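Local coordinates for magnesium and cobalt efflux protein CorC (Neisseria meningitidis, PDB 2PLI) that probably takes part in the transport of magnesium and cobalt ions, the piece here being its transporter-associated domain, which binds zinc, at residues I22-I31 with S40-L50. Sequence-based numbering, arbitrary orientation. Where two conformers were deposited one is given.
Sequences IHAATEIEDI and SSEEADTIGGL. With ZN (zinc ion), chain E; ZN (zinc ion), chain U; ZN (zinc ion), chain B.
In this transporter-associated domain, two helices set against an antiparallel sheet begin side by side, and the backbones leading into them are joined by a single beta bridge between Glu27 and Thr46. Ile28 N gives a nearly straight bond (175°) to Asp45 O, 2.9 Å away, and Ile47 N returns one of equal length to Thr26 O. Beyond the bridge, Gly48 N meets a lone pair of Ala24 O in the carbonyl plane. Both Glu27 and Thr46 are N-cap residues, and OG1 of Thr46 accepts from Gly49 N at 3.1 Å; chi1 of 69° sets this hydroxyl between its own backbone N and carbonyl carbon, while CG2 rests against Ala25 O.

Ile28 lies across the start of the second helix, its CG1 3.4 Å from Thr46 C and its CD1 against Ala44 CB and Leu50 CB. On the sheet side, Ile31 crosses Ile47 at about a right angle, with CG1 3.9 Å from Ile47 CB, and Ile47 also touches Phe72 of strand 70-77.

Acidic side chains of both segments bind zinc. Glu27 OE2 holds one ion with His13 of a second subunit and Asp10 of that subunit and of a third; its carboxylate also meets Arg21 of the second subunit. Another zinc ion is bound by Asp45 OD1 at 2.2 Å, a water and His23 of the second subunit; Glu29 belongs to this site too, though its OE1 and OE2 stay at a long 3.0 Å.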
loop_
_atom_site.group_PDB
_atom_site.type_symbol
_atom_site.label_atom_id
_atom_site.label_comp_id
_atom_site.label_asym_id
_atom_site.label_seq_id
_atom_site.Cartn_x
_atom_site.Cartn_y
_atom_site.Cartn_z
ATOM N N ILE A 22 6.035 -11.659 2.314
ATOM C CA ILE A 22 6.437 -10.270 2.065
ATOM C C ILE A 22 7.495 -10.179 0.954
ATOM O O ILE A 22 8.531 -10.843 1.014
ATOM C CB ILE A 22 7.029 -9.641 3.372
ATOM C CG1 ILE A 22 6.016 -9.706 4.517
ATOM C CG2 ILE A 22 7.465 -8.180 3.143
ATOM C CD1 ILE A 22 6.494 -9.111 5.843
ATOM N N HIS A 23 7.223 -9.332 -0.035
ATOM C CA HIS A 23 8.186 -9.026 -1.083
ATOM C C HIS A 23 9.355 -8.337 -0.423
ATOM O O HIS A 23 9.193 -7.364 0.291
ATOM C CB HIS A 23 7.597 -8.093 -2.139
ATOM C CG HIS A 23 6.562 -8.725 -3.006
ATOM N ND1 HIS A 23 6.162 -8.167 -4.203
ATOM C CD2 HIS A 23 5.815 -9.840 -2.842
ATOM C CE1 HIS A 23 5.223 -8.923 -4.742
ATOM N NE2 HIS A 23 5.001 -9.943 -3.941
ATOM N N ALA A 24 10.557 -8.814 -0.708
ATOM C CA ALA A 24 11.735 -8.205 -0.106
ATOM C C ALA A 24 11.949 -6.725 -0.417
ATOM O O ALA A 24 12.636 -6.026 0.348
ATOM C CB ALA A 24 12.987 -9.000 -0.485
ATOM N N ALA A 25 11.437 -6.301 -1.557
ATOM C CA ALA A 25 11.594 -4.926 -2.003
ATOM C C ALA A 25 10.647 -3.934 -1.304
ATOM O O ALA A 25 10.792 -2.704 -1.484
ATOM C CB ALA A 25 11.435 -4.893 -3.496
ATOM N N THR A 26 9.792 -4.444 -0.407
ATOM C CA THR A 26 8.855 -3.602 0.364
ATOM C C THR A 26 9.663 -2.591 1.210
ATOM O O THR A 26 10.624 -2.949 1.879
ATOM C CB THR A 26 7.965 -4.421 1.272
ATOM O OG1 THR A 26 7.245 -5.393 0.512
ATOM C CG2 THR A 26 6.993 -3.495 2.010
ATOM N N GLU A 27 9.289 -1.326 1.122
ATOM C CA GLU A 27 10.013 -0.281 1.817
ATOM C C GLU A 27 9.778 -0.382 3.304
ATOM O O GLU A 27 8.653 -0.661 3.784
ATOM C CB GLU A 27 9.605 1.082 1.234
ATOM C CG GLU A 27 10.091 1.211 -0.203
ATOM C CD GLU A 27 9.411 2.300 -1.016
ATOM O OE1 GLU A 27 9.368 3.466 -0.597
ATOM O OE2 GLU A 27 8.886 2.060 -2.152
ATOM N N ILE A 28 10.905 -0.120 4.001
ATOM C CA ILE A 28 10.834 -0.249 5.463
ATOM C C ILE A 28 9.711 0.587 6.061
ATOM O O ILE A 28 9.032 0.132 6.968
ATOM C CB ILE A 28 12.217 0.089 6.101
ATOM C CG1 ILE A 28 13.254 -0.961 5.715
ATOM C CG2 ILE A 28 12.075 0.173 7.624
ATOM C CD1 ILE A 28 14.692 -0.610 6.232
ATOM N N GLU A 29 9.454 1.789 5.517
ATOM C CA GLU A 29 8.372 2.612 6.052
ATOM C C GLU A 29 7.002 1.986 5.881
ATOM O O GLU A 29 6.137 2.144 6.719
ATOM C CB GLU A 29 8.359 3.993 5.421
ATOM C CG GLU A 29 9.641 4.750 5.615
ATOM C CD GLU A 29 10.652 4.569 4.529
ATOM O OE1 GLU A 29 10.647 3.584 3.776
ATOM O OE2 GLU A 29 11.495 5.475 4.410
ATOM N N ASP A 30 6.822 1.258 4.793
ATOM C CA ASP A 30 5.569 0.563 4.563
ATOM C C ASP A 30 5.392 -0.666 5.449
ATOM O O ASP A 30 4.262 -0.989 5.909
ATOM C CB ASP A 30 5.394 0.284 3.086
ATOM C CG ASP A 30 5.333 1.592 2.271
ATOM O OD1 ASP A 30 4.635 2.555 2.680
ATOM O OD2 ASP A 30 6.075 1.695 1.272
ATOM N N ILE A 31 6.468 -1.364 5.859
ATOM C CA ILE A 31 6.495 -2.389 6.891
ATOM C C ILE A 31 6.059 -1.774 8.217
ATOM O O ILE A 31 5.230 -2.308 8.923
ATOM C CB ILE A 31 7.913 -2.983 7.022
ATOM C CG1 ILE A 31 8.291 -3.742 5.720
ATOM C CG2 ILE A 31 8.014 -3.882 8.250
ATOM C CD1 ILE A 31 7.537 -5.072 5.445
ATOM N N SER A 40 14.376 1.025 11.396
ATOM C CA SER A 40 15.074 2.127 10.803
ATOM C C SER A 40 16.471 1.612 10.561
ATOM O O SER A 40 17.010 0.882 11.378
ATOM C CB SER A 40 15.033 3.301 11.785
ATOM O OG SER A 40 16.071 4.207 11.580
ATOM N N SER A 41 17.041 1.964 9.421
ATOM C CA SER A 41 18.419 1.617 9.134
ATOM C C SER A 41 19.083 2.835 8.549
ATOM O O SER A 41 18.441 3.669 7.915
ATOM C CB SER A 41 18.480 0.439 8.158
ATOM O OG SER A 41 19.813 0.152 7.761
ATOM N N GLU A 42 20.369 2.956 8.810
ATOM C CA GLU A 42 21.145 3.963 8.155
ATOM C C GLU A 42 21.453 3.529 6.725
ATOM O O GLU A 42 21.639 4.374 5.851
ATOM C CB GLU A 42 22.425 4.188 8.950
ATOM C CG GLU A 42 22.158 4.829 10.293
ATOM C CD GLU A 42 21.843 6.307 10.168
ATOM O OE1 GLU A 42 22.412 6.976 9.278
ATOM O OE2 GLU A 42 21.046 6.803 10.981
ATOM N N GLU A 43 21.504 2.218 6.499
ATOM C CA GLU A 43 22.066 1.651 5.277
ATOM C C GLU A 43 21.088 0.792 4.461
ATOM O O GLU A 43 21.459 0.327 3.373
ATOM C CB GLU A 43 23.306 0.814 5.636
ATOM C CG GLU A 43 22.981 -0.563 6.235
ATOM C CD GLU A 43 24.146 -1.242 6.961
ATOM O OE1 GLU A 43 25.248 -0.659 7.069
ATOM O OE2 GLU A 43 23.940 -2.393 7.423
ATOM N N ALA A 44 19.887 0.546 5.002
ATOM C CA ALA A 44 18.844 -0.242 4.321
ATOM C C ALA A 44 17.585 0.580 4.134
ATOM O O ALA A 44 17.171 1.301 5.030
ATOM C CB ALA A 44 18.504 -1.501 5.115
ATOM N N ASP A 45 16.948 0.406 2.993
ATOM C CA ASP A 45 15.667 1.050 2.717
ATOM C C ASP A 45 14.464 0.115 2.545
ATOM O O ASP A 45 13.294 0.560 2.544
ATOM C CB ASP A 45 15.788 1.815 1.447
ATOM C CG ASP A 45 14.652 2.721 1.275
ATOM O OD1 ASP A 45 14.234 3.353 2.318
ATOM O OD2 ASP A 45 14.121 2.769 0.141
ATOM N N THR A 46 14.772 -1.170 2.381
ATOM C CA THR A 46 13.759 -2.206 2.191
ATOM C C THR A 46 13.872 -3.286 3.273
ATOM O O THR A 46 14.900 -3.443 3.959
ATOM C CB THR A 46 13.882 -2.903 0.830
ATOM O OG1 THR A 46 15.093 -3.697 0.793
ATOM C CG2 THR A 46 13.867 -1.914 -0.348
ATOM N N ILE A 47 12.817 -4.093 3.376
ATOM C CA ILE A 47 12.817 -5.128 4.410
ATOM C C ILE A 47 13.876 -6.184 4.087
ATOM O O ILE A 47 14.521 -6.693 4.984
ATOM C CB ILE A 47 11.419 -5.699 4.600
ATOM C CG1 ILE A 47 11.345 -6.635 5.814
ATOM C CG2 ILE A 47 10.940 -6.387 3.327
ATOM C CD1 ILE A 47 11.812 -6.039 7.144
ATOM N N GLY A 48 14.061 -6.512 2.806
ATOM C CA GLY A 48 15.128 -7.439 2.400
ATOM C C GLY A 48 16.497 -6.911 2.819
ATOM O O GLY A 48 17.360 -7.648 3.318
ATOM N N GLY A 49 16.724 -5.615 2.587
ATOM C CA GLY A 49 17.944 -4.957 3.034
ATOM C C GLY A 49 18.161 -5.028 4.523
ATOM O O GLY A 49 19.303 -5.242 4.986
ATOM N N LEU A 50 17.092 -4.852 5.291
ATOM C CA LEU A 50 17.172 -4.932 6.721
ATOM C C LEU A 50 17.496 -6.348 7.209
ATOM O O LEU A 50 18.316 -6.536 8.109
ATOM C CB LEU A 50 15.876 -4.418 7.329
ATOM C CG LEU A 50 15.911 -4.147 8.815
ATOM C CD1 LEU A 50 16.785 -2.942 9.169
ATOM C CD2 LEU A 50 14.517 -3.877 9.291
HETATM ZN ZN ZN E . 12.570 4.740 1.723
HETATM ZN ZN ZN U . 7.875 3.420 -3.160
HETATM ZN ZN ZN B . 21.128 9.059 10.592
HETATM O O HOH W 1 15.367 -5.534 -1.330
HETATM O O HOH W 2 10.740 5.300 0.819
HETATM O O HOH W 3 23.274 9.560 11.282
HETATM O O HOH W 4 19.503 8.098 11.531
#